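Local coordinates for protein putative glutathionylspermidine synthase (Methylobacillus flagellatus, PDB 3N6X) that is of unproven function but, as a circularly permuted ATP-grasp protein, is probably an ATP-dependent ligase related to glutathionylspermidine synthase, at residues A25-A28 / A29-Q32; F101-D104 / V105-Q109; L355-V358 / L359-A363. All blocks are in the same frame, centred on the assembly; numbering follows the deposited sequence.

Interaction 1. Residues A25-A28 / A29-Q32; sequences AEYA and AWLQ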
loop_
_atom_site.group_PDB
_atom_site.type_symbol
_atom_site.label_atom_id
_atom_site.label_comp_id
_atom_site.label_asym_id
_atom_site.label_seq_id
_atom_site.Cartn_x
_atom_site.Cartn_y
_atom_site.Cartn_z
ATOM N N ALA A 25 1.731 3.141 28.096
ATOM C CA ALA A 25 1.887 3.690 29.460
ATOM C C ALA A 25 2.773 4.941 29.464
ATOM O O ALA A 25 2.358 5.992 29.975
ATOM C CB ALA A 25 2.468 2.630 30.394
ATOM N N GLU A 26 3.964 4.845 28.826
ATOM C CA GLU A 26 4.910 5.950 28.715
ATOM C C GLU A 26 4.317 7.153 27.968
ATOM O O GLU A 26 4.611 8.299 28.328
ATOM C CB GLU A 26 6.215 5.482 28.068
ATOM C CG GLU A 26 7.384 6.418 28.301
ATOM C CD GLU A 26 7.852 6.526 29.740
ATOM O OE1 GLU A 26 8.204 5.479 30.327
ATOM O OE2 GLU A 26 7.888 7.658 30.272
ATOM N N TYR A 27 3.462 6.902 26.953
ATOM C CA TYR A 27 2.819 7.991 26.210
ATOM C C TYR A 27 1.788 8.691 27.091
ATOM O O TYR A 27 1.679 9.914 27.049
ATOM C CB TYR A 27 2.175 7.487 24.894
ATOM C CG TYR A 27 1.550 8.600 24.075
ATOM C CD1 TYR A 27 2.318 9.366 23.205
ATOM C CD2 TYR A 27 0.199 8.924 24.213
ATOM C CE1 TYR A 27 1.759 10.421 22.484
ATOM C CE2 TYR A 27 -0.367 9.984 23.505
ATOM C CZ TYR A 27 0.416 10.725 22.634
ATOM O OH TYR A 27 -0.126 11.776 21.924
ATOM N N ALA A 28 1.036 7.911 27.901
ATOM C CA ALA A 28 0.033 8.445 28.833
ATOM C C ALA A 28 0.705 9.339 29.894
ATOM O O ALA A 28 0.191 10.417 30.206
ATOM C CB ALA A 28 -0.709 7.304 29.506
ATOM N N ALA A 29 1.886 8.901 30.403
ATOM C CA ALA A 29 2.690 9.653 31.368
ATOM C C ALA A 29 3.109 10.998 30.766
ATOM O O ALA A 29 2.771 12.047 31.322
ATOM C CB ALA A 29 3.923 8.847 31.764
ATOM N N TRP A 30 3.769 10.968 29.583
ATOM C CA TRP A 30 4.176 12.173 28.862
ATOM C C TRP A 30 2.982 13.111 28.644
ATOM O O TRP A 30 3.114 14.327 28.815
ATOM C CB TRP A 30 4.815 11.802 27.510
ATOM C CG TRP A 30 5.059 12.979 26.612
ATOM C CD1 TRP A 30 6.155 13.789 26.602
ATOM C CD2 TRP A 30 4.181 13.480 25.591
ATOM N NE1 TRP A 30 6.018 14.761 25.637
ATOM C CE2 TRP A 30 4.817 14.592 24.998
ATOM C CE3 TRP A 30 2.929 13.073 25.095
ATOM C CZ2 TRP A 30 4.241 15.311 23.946
ATOM C CZ3 TRP A 30 2.352 13.797 24.065
ATOM C CH2 TRP A 30 3.009 14.897 23.496
ATOM N N LEU A 31 1.814 12.538 28.268
ATOM C CA LEU A 31 0.588 13.291 27.989
ATOM C C LEU A 31 0.081 14.048 29.227
ATOM O O LEU A 31 -0.393 15.181 29.097
ATOM C CB LEU A 31 -0.494 12.349 27.424
ATOM C CG LEU A 31 -1.638 12.992 26.610
ATOM C CD1 LEU A 31 -1.125 13.655 25.327
ATOM C CD2 LEU A 31 -2.688 11.960 26.265
ATOM N N GLN A 32 0.244 13.456 30.432
ATOM C CA GLN A 32 -0.150 14.101 31.691
ATOM C C GLN A 32 0.764 15.285 32.028
ATOM O O GLN A 32 0.278 16.324 32.469
ATOM C CB GLN A 32 -0.170 13.088 32.844
ATOM C CG GLN A 32 -1.566 12.543 33.130
ATOM C CD GLN A 32 -1.563 11.528 34.243
ATOM O OE1 GLN A 32 -1.582 10.315 34.010
ATOM N NE2 GLN A 32 -1.572 12.002 35.483
#
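Tyr27 and Trp30 meet ring against ring on one flank of the helix, with CE1 of Tyr27 3.8 Å from CZ3 of Trp30. The six-membered ring of Trp30 lies obliquely to the phenol, the two planes 40° apart, and its CE3 sits over a face of Tyr27. Both aromatic rings suit this flank because it is buried. Leu31, one turn on from Tyr27, reaches the CE2 side of the phenol, its CD2 lying 4.1 Å from Tyr27 CE2, so the phenol has neighbours at i+3 and i+4. Tyr27 and Trp30 each swing CG trans to the backbone nitrogen (chi1 -178° and 171°), which tilts both rings toward the C-terminal end, so that Tyr27 reaches Trp30. The backbone is a regular alpha-helix, residues 25-33, with i to i+4 bonds such as Leu31 N to Tyr27 O at 2.9 Å. The phenol oxygen of Tyr27 is buried with no polar partner in the model, its nearest neighbours here being Trp30 CZ3 and Leu31 CD1. Farther out, helix 185-190 packs against both rings through Leu187; Glu186 accepts the indole N-H of Trp30, Phe184 meets that indole edge-to-face, and Arg190 forms a salt bridge with Glu26.

Interaction 2. Residues F101-D104 / V105-Q109; sequences FLHD and VYHDQ. With GOL (glycerol), chain U.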
loop_
_atom_site.group_PDB
_atom_site.type_symbol
_atom_site.label_atom_id
_atom_site.label_comp_id
_atom_site.label_asym_id
_atom_site.label_seq_id
_atom_site.Cartn_x
_atom_site.Cartn_y
_atom_site.Cartn_z
ATOM N N PHE A 101 3.976 -16.563 -7.723
ATOM C CA PHE A 101 2.752 -16.709 -8.513
ATOM C C PHE A 101 2.915 -16.016 -9.865
ATOM O O PHE A 101 2.612 -16.616 -10.896
ATOM C CB PHE A 101 1.534 -16.131 -7.762
ATOM C CG PHE A 101 0.316 -15.966 -8.639
ATOM C CD1 PHE A 101 -0.394 -17.079 -9.089
ATOM C CD2 PHE A 101 -0.104 -14.705 -9.044
ATOM C CE1 PHE A 101 -1.499 -16.931 -9.934
ATOM C CE2 PHE A 101 -1.202 -14.554 -9.901
ATOM C CZ PHE A 101 -1.904 -15.668 -10.331
ATOM N N LEU A 102 3.446 -14.764 -9.857
ATOM C CA LEU A 102 3.675 -13.964 -11.073
ATOM C C LEU A 102 4.692 -14.611 -12.018
ATOM O O LEU A 102 4.452 -14.667 -13.214
ATOM C CB LEU A 102 4.051 -12.511 -10.727
ATOM C CG LEU A 102 2.871 -11.662 -10.231
ATOM C CD1 LEU A 102 3.355 -10.417 -9.483
ATOM C CD2 LEU A 102 1.921 -11.282 -11.394
ATOM N N HIS A 103 5.769 -15.182 -11.478
ATOM C CA HIS A 103 6.706 -15.943 -12.292
ATOM C C HIS A 103 5.991 -17.178 -12.886
ATOM O O HIS A 103 6.177 -17.496 -14.059
ATOM C CB HIS A 103 7.930 -16.377 -11.463
ATOM C CG HIS A 103 8.860 -17.257 -12.222
ATOM N ND1 HIS A 103 9.830 -16.729 -13.061
ATOM C CD2 HIS A 103 8.877 -18.608 -12.333
ATOM C CE1 HIS A 103 10.427 -17.769 -13.625
ATOM N NE2 HIS A 103 9.892 -18.922 -13.216
ATOM N N ASP A 104 5.169 -17.856 -12.079
ATOM C CA ASP A 104 4.457 -19.051 -12.534
ATOM C C ASP A 104 3.435 -18.767 -13.667
ATOM O O ASP A 104 3.482 -19.459 -14.686
ATOM C CB ASP A 104 3.798 -19.771 -11.351
ATOM C CG ASP A 104 3.307 -21.176 -11.645
ATOM O OD1 ASP A 104 3.911 -21.849 -12.496
ATOM O OD2 ASP A 104 2.389 -21.629 -10.958
ATOM N N VAL A 105 2.550 -17.715 -13.520
ATOM C CA VAL A 105 1.545 -17.395 -14.567
ATOM C C VAL A 105 2.133 -17.058 -15.912
ATOM O O VAL A 105 1.441 -17.197 -16.935
ATOM C CB VAL A 105 0.475 -16.344 -14.178
ATOM C CG1 VAL A 105 -0.557 -16.932 -13.272
ATOM C CG2 VAL A 105 1.090 -15.072 -13.601
ATOM N N TYR A 106 3.346 -16.482 -15.919
ATOM C CA TYR A 106 4.000 -16.071 -17.161
ATOM C C TYR A 106 5.027 -17.108 -17.623
ATOM O O TYR A 106 5.763 -16.866 -18.580
ATOM C CB TYR A 106 4.622 -14.677 -17.001
ATOM C CG TYR A 106 3.585 -13.592 -16.814
ATOM C CD1 TYR A 106 2.599 -13.374 -17.768
ATOM C CD2 TYR A 106 3.619 -12.748 -15.704
ATOM C CE1 TYR A 106 1.646 -12.371 -17.608
ATOM C CE2 TYR A 106 2.672 -11.734 -15.536
ATOM C CZ TYR A 106 1.684 -11.554 -16.491
ATOM O OH TYR A 106 0.736 -10.577 -16.346
ATOM N N HIS A 107 5.049 -18.285 -16.964
ATOM C CA HIS A 107 5.954 -19.366 -17.335
ATOM C C HIS A 107 5.225 -20.697 -17.491
ATOM O O HIS A 107 4.429 -20.814 -18.407
ATOM C CB HIS A 107 7.200 -19.427 -16.414
ATOM C CG HIS A 107 8.142 -18.277 -16.644
ATOM N ND1 HIS A 107 7.995 -17.067 -15.967
ATOM C CD2 HIS A 107 9.147 -18.147 -17.545
ATOM C CE1 HIS A 107 8.942 -16.271 -16.441
ATOM N NE2 HIS A 107 9.651 -16.866 -17.401
ATOM N N ASP A 108 5.460 -21.684 -16.606
ATOM C CA ASP A 108 4.847 -23.010 -16.740
ATOM C C ASP A 108 3.410 -23.119 -16.254
ATOM O O ASP A 108 2.756 -24.128 -16.523
ATOM C CB ASP A 108 5.731 -24.100 -16.115
ATOM C CG ASP A 108 7.082 -24.264 -16.823
ATOM O OD1 ASP A 108 7.169 -23.931 -18.033
ATOM O OD2 ASP A 108 8.036 -24.743 -16.174
ATOM N N GLN A 109 2.903 -22.082 -15.554
ATOM C CA GLN A 109 1.522 -22.055 -15.033
ATOM C C GLN A 109 1.179 -23.324 -14.246
ATOM O O GLN A 109 0.096 -23.883 -14.409
ATOM C CB GLN A 109 0.507 -21.774 -16.157
ATOM C CG GLN A 109 0.786 -20.449 -16.869
ATOM C CD GLN A 109 -0.142 -20.163 -18.021
ATOM O OE1 GLN A 109 -0.727 -21.060 -18.620
ATOM N NE2 GLN A 109 -0.251 -18.893 -18.392
HETATM C C1 GOL U . 7.579 -23.174 -10.639
HETATM O O1 GOL U . 6.727 -22.477 -9.669
HETATM C C2 GOL U . 7.860 -22.319 -11.926
HETATM O O2 GOL U . 9.204 -22.579 -12.410
HETATM C C3 GOL U . 6.859 -22.707 -13.040
HETATM O O3 GOL U . 6.559 -21.609 -13.897
#
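His103 and His107 lie one over the other as an offset stack, centroids 4.0 Å apart and planes only 17° from parallel, CE1 of His103 above the rim of the His107 ring. The same His107 ring turns its edge to the backbone: ND1 donates to His103 O at 2.7 Å, with that oxygen in the ring plane and the N-H on a carbonyl lone pair. Its NE2 is held by Asp135. Replacing His107 by alanine would probably leave His103 O without this donor, Asp135 without its mate and one face of the His103 ring uncovered. Val105 lays its methyls over one face of the Phe101 ring, CG1 reaching its rim 3.5 Å from Phe101 CE1, while CG2 lodges between the backbone oxygens of Phe101 and Leu102. Tyr106 leans its ring toward Leu102, Tyr106 CE2 lying 4.2 Å from Leu102 CD2. Asp104 O fills the hollow of the turn, taking His107 N and Gln109 N from opposite faces of its carbonyl plane. Gln109, extended beyond CG (chi2 177°), reaches Val105 O with its NE2 at 2.8 Å. The carboxylate of Asp104 takes Tyr334 and the backbone nitrogens of Glu110 and Ile111; a glycerol, probably from the crystallisation liquor, takes the N-H of Asp108 on O3 and bonds weakly to Asp104 OD1. The arrangement is a helix C-terminus whose last carbonyls are taken up by the following turn, leading into helix 110-113.

Interaction 3. Residues L355-V358 / L359-A363; sequences LKYV and LDNLA
With CG trans to its backbone nitrogen (chi1 -178°), Tyr357 sends its ring along the helix toward the C-terminal end, while Asn361, its CG opposite its own carbonyl carbon (chi1 -59°), turns its amide back to meet it. The ND2 of Asn361 comes to rest 3.3 Å above the ring plane, over the centre of the phenol, with amide and ring inclined by 29°. That nitrogen is also spent on the backbone: it donates to Tyr357 O at 2.9 Å, the oxygen lying slightly out of the amide plane. Asparagine suits the place because its short side chain can reach back one turn to a carbonyl that gets only weak bonds from the backbone N-H groups of Asp360 and Asn361. This is the C-terminal end of helix 352-360, and Asn361 is the first residue to leave helical backbone angles. Asn361 N donates to Val358 O at 3.1 Å, from above the carbonyl plane. On another flank Leu355 and Leu359 run alongside each other, their CD1 methyls 3.7 Å apart; they pack on helix 386-398, through Ile396 for the first and Leu397 for the second. Val358 and Leu362 are the buried pair, CG1 of Val358 meeting CD1 of Leu362 at 3.8 Å, and both lean on Val367 of strand 365-369. The ring of Tyr357 also stacks with Tyr347.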
loop_
_atom_site.group_PDB
_atom_site.type_symbol
_atom_site.label_atom_id
_atom_site.label_comp_id
_atom_site.label_asym_id
_atom_site.label_seq_id
_atom_site.Cartn_x
_atom_site.Cartn_y
_atom_site.Cartn_z
ATOM N N LEU A 355 -23.451 -12.020 -5.818
ATOM C CA LEU A 355 -24.430 -10.944 -5.936
ATOM C C LEU A 355 -25.735 -11.313 -5.205
ATOM O O LEU A 355 -26.269 -10.494 -4.471
ATOM C CB LEU A 355 -24.705 -10.635 -7.425
ATOM C CG LEU A 355 -25.714 -9.510 -7.721
ATOM C CD1 LEU A 355 -25.278 -8.202 -7.104
ATOM C CD2 LEU A 355 -25.904 -9.345 -9.188
ATOM N N LYS A 356 -26.199 -12.568 -5.358
ATOM C CA LYS A 356 -27.416 -13.042 -4.695
ATOM C C LYS A 356 -27.273 -12.970 -3.177
ATOM O O LYS A 356 -28.155 -12.436 -2.503
ATOM C CB LYS A 356 -27.756 -14.469 -5.142
ATOM C CG LYS A 356 -28.807 -15.155 -4.268
ATOM C CD LYS A 356 -29.214 -16.514 -4.814
ATOM C CE LYS A 356 -28.081 -17.508 -4.878
ATOM N NZ LYS A 356 -28.552 -18.834 -5.342
ATOM N N TYR A 357 -26.140 -13.475 -2.644
ATOM C CA TYR A 357 -25.881 -13.479 -1.206
ATOM C C TYR A 357 -25.800 -12.073 -0.651
ATOM O O TYR A 357 -26.461 -11.773 0.338
ATOM C CB TYR A 357 -24.595 -14.275 -0.864
ATOM C CG TYR A 357 -24.337 -14.344 0.625
ATOM C CD1 TYR A 357 -23.611 -13.348 1.275
ATOM C CD2 TYR A 357 -24.899 -15.353 1.402
ATOM C CE1 TYR A 357 -23.424 -13.373 2.655
ATOM C CE2 TYR A 357 -24.707 -15.396 2.781
ATOM C CZ TYR A 357 -23.976 -14.399 3.404
ATOM O OH TYR A 357 -23.803 -14.427 4.765
ATOM N N VAL A 358 -24.984 -11.210 -1.277
ATOM C CA VAL A 358 -24.772 -9.842 -0.814
ATOM C C VAL A 358 -26.071 -9.040 -0.739
ATOM O O VAL A 358 -26.347 -8.453 0.298
ATOM C CB VAL A 358 -23.663 -9.112 -1.613
ATOM C CG1 VAL A 358 -23.554 -7.644 -1.193
ATOM C CG2 VAL A 358 -22.327 -9.815 -1.443
ATOM N N LEU A 359 -26.893 -9.055 -1.822
ATOM C CA LEU A 359 -28.172 -8.329 -1.848
ATOM C C LEU A 359 -29.149 -8.860 -0.808
ATOM O O LEU A 359 -29.964 -8.095 -0.294
ATOM C CB LEU A 359 -28.798 -8.369 -3.241
ATOM C CG LEU A 359 -28.047 -7.604 -4.329
ATOM C CD1 LEU A 359 -28.705 -7.793 -5.661
ATOM C CD2 LEU A 359 -27.944 -6.116 -3.991
ATOM N N ASP A 360 -29.031 -10.152 -0.455
ATOM C CA ASP A 360 -29.892 -10.779 0.549
ATOM C C ASP A 360 -29.436 -10.494 2.006
ATOM O O ASP A 360 -30.235 -10.624 2.928
ATOM C CB ASP A 360 -30.005 -12.300 0.303
ATOM C CG ASP A 360 -31.146 -12.965 1.058
ATOM O OD1 ASP A 360 -32.310 -12.505 0.911
ATOM O OD2 ASP A 360 -30.878 -13.935 1.801
ATOM N N ASN A 361 -28.154 -10.125 2.205
ATOM C CA ASN A 361 -27.597 -9.880 3.543
ATOM C C ASN A 361 -26.893 -8.522 3.610
ATOM O O ASN A 361 -25.970 -8.339 4.403
ATOM C CB ASN A 361 -26.638 -11.010 3.925
ATOM C CG ASN A 361 -27.287 -12.358 3.935
ATOM O OD1 ASN A 361 -27.900 -12.765 4.916
ATOM N ND2 ASN A 361 -27.180 -13.078 2.837
ATOM N N LEU A 362 -27.371 -7.562 2.814
ATOM C CA LEU A 362 -26.793 -6.224 2.663
ATOM C C LEU A 362 -26.587 -5.440 3.975
ATOM O O LEU A 362 -25.590 -4.730 4.104
ATOM C CB LEU A 362 -27.624 -5.414 1.656
ATOM C CG LEU A 362 -26.905 -4.291 0.911
ATOM C CD1 LEU A 362 -25.788 -4.827 0.035
ATOM C CD2 LEU A 362 -27.876 -3.506 0.053
ATOM N N ALA A 363 -27.516 -5.573 4.944
ATOM C CA ALA A 363 -27.452 -4.836 6.222
ATOM C C ALA A 363 -26.390 -5.398 7.214
ATOM O O ALA A 363 -26.259 -4.882 8.330
ATOM C CB ALA A 363 -28.829 -4.816 6.879
#

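From the N terminus the three contacts follow in series, none nesting in or crossing another, and each spans only about one or two helical turns rather than closing a long loop. Interaction 1 lies on helix 25-33 and fastens it to helix 185-190. Interaction 2 ends the long helix 81-105, turns the chain into helix 110-113, and packs against helices 316-319 and 327-335. Interaction 3 closes helix 352-360, seated on helix 386-398 and strand 365-369. Centres of interactions 1 and 2 are about 51 Å apart, on opposite sides of the chain's centre; interactions 2 and 3, both within the circularly permuted ATP-grasp region, are about 35 Å apart between centres.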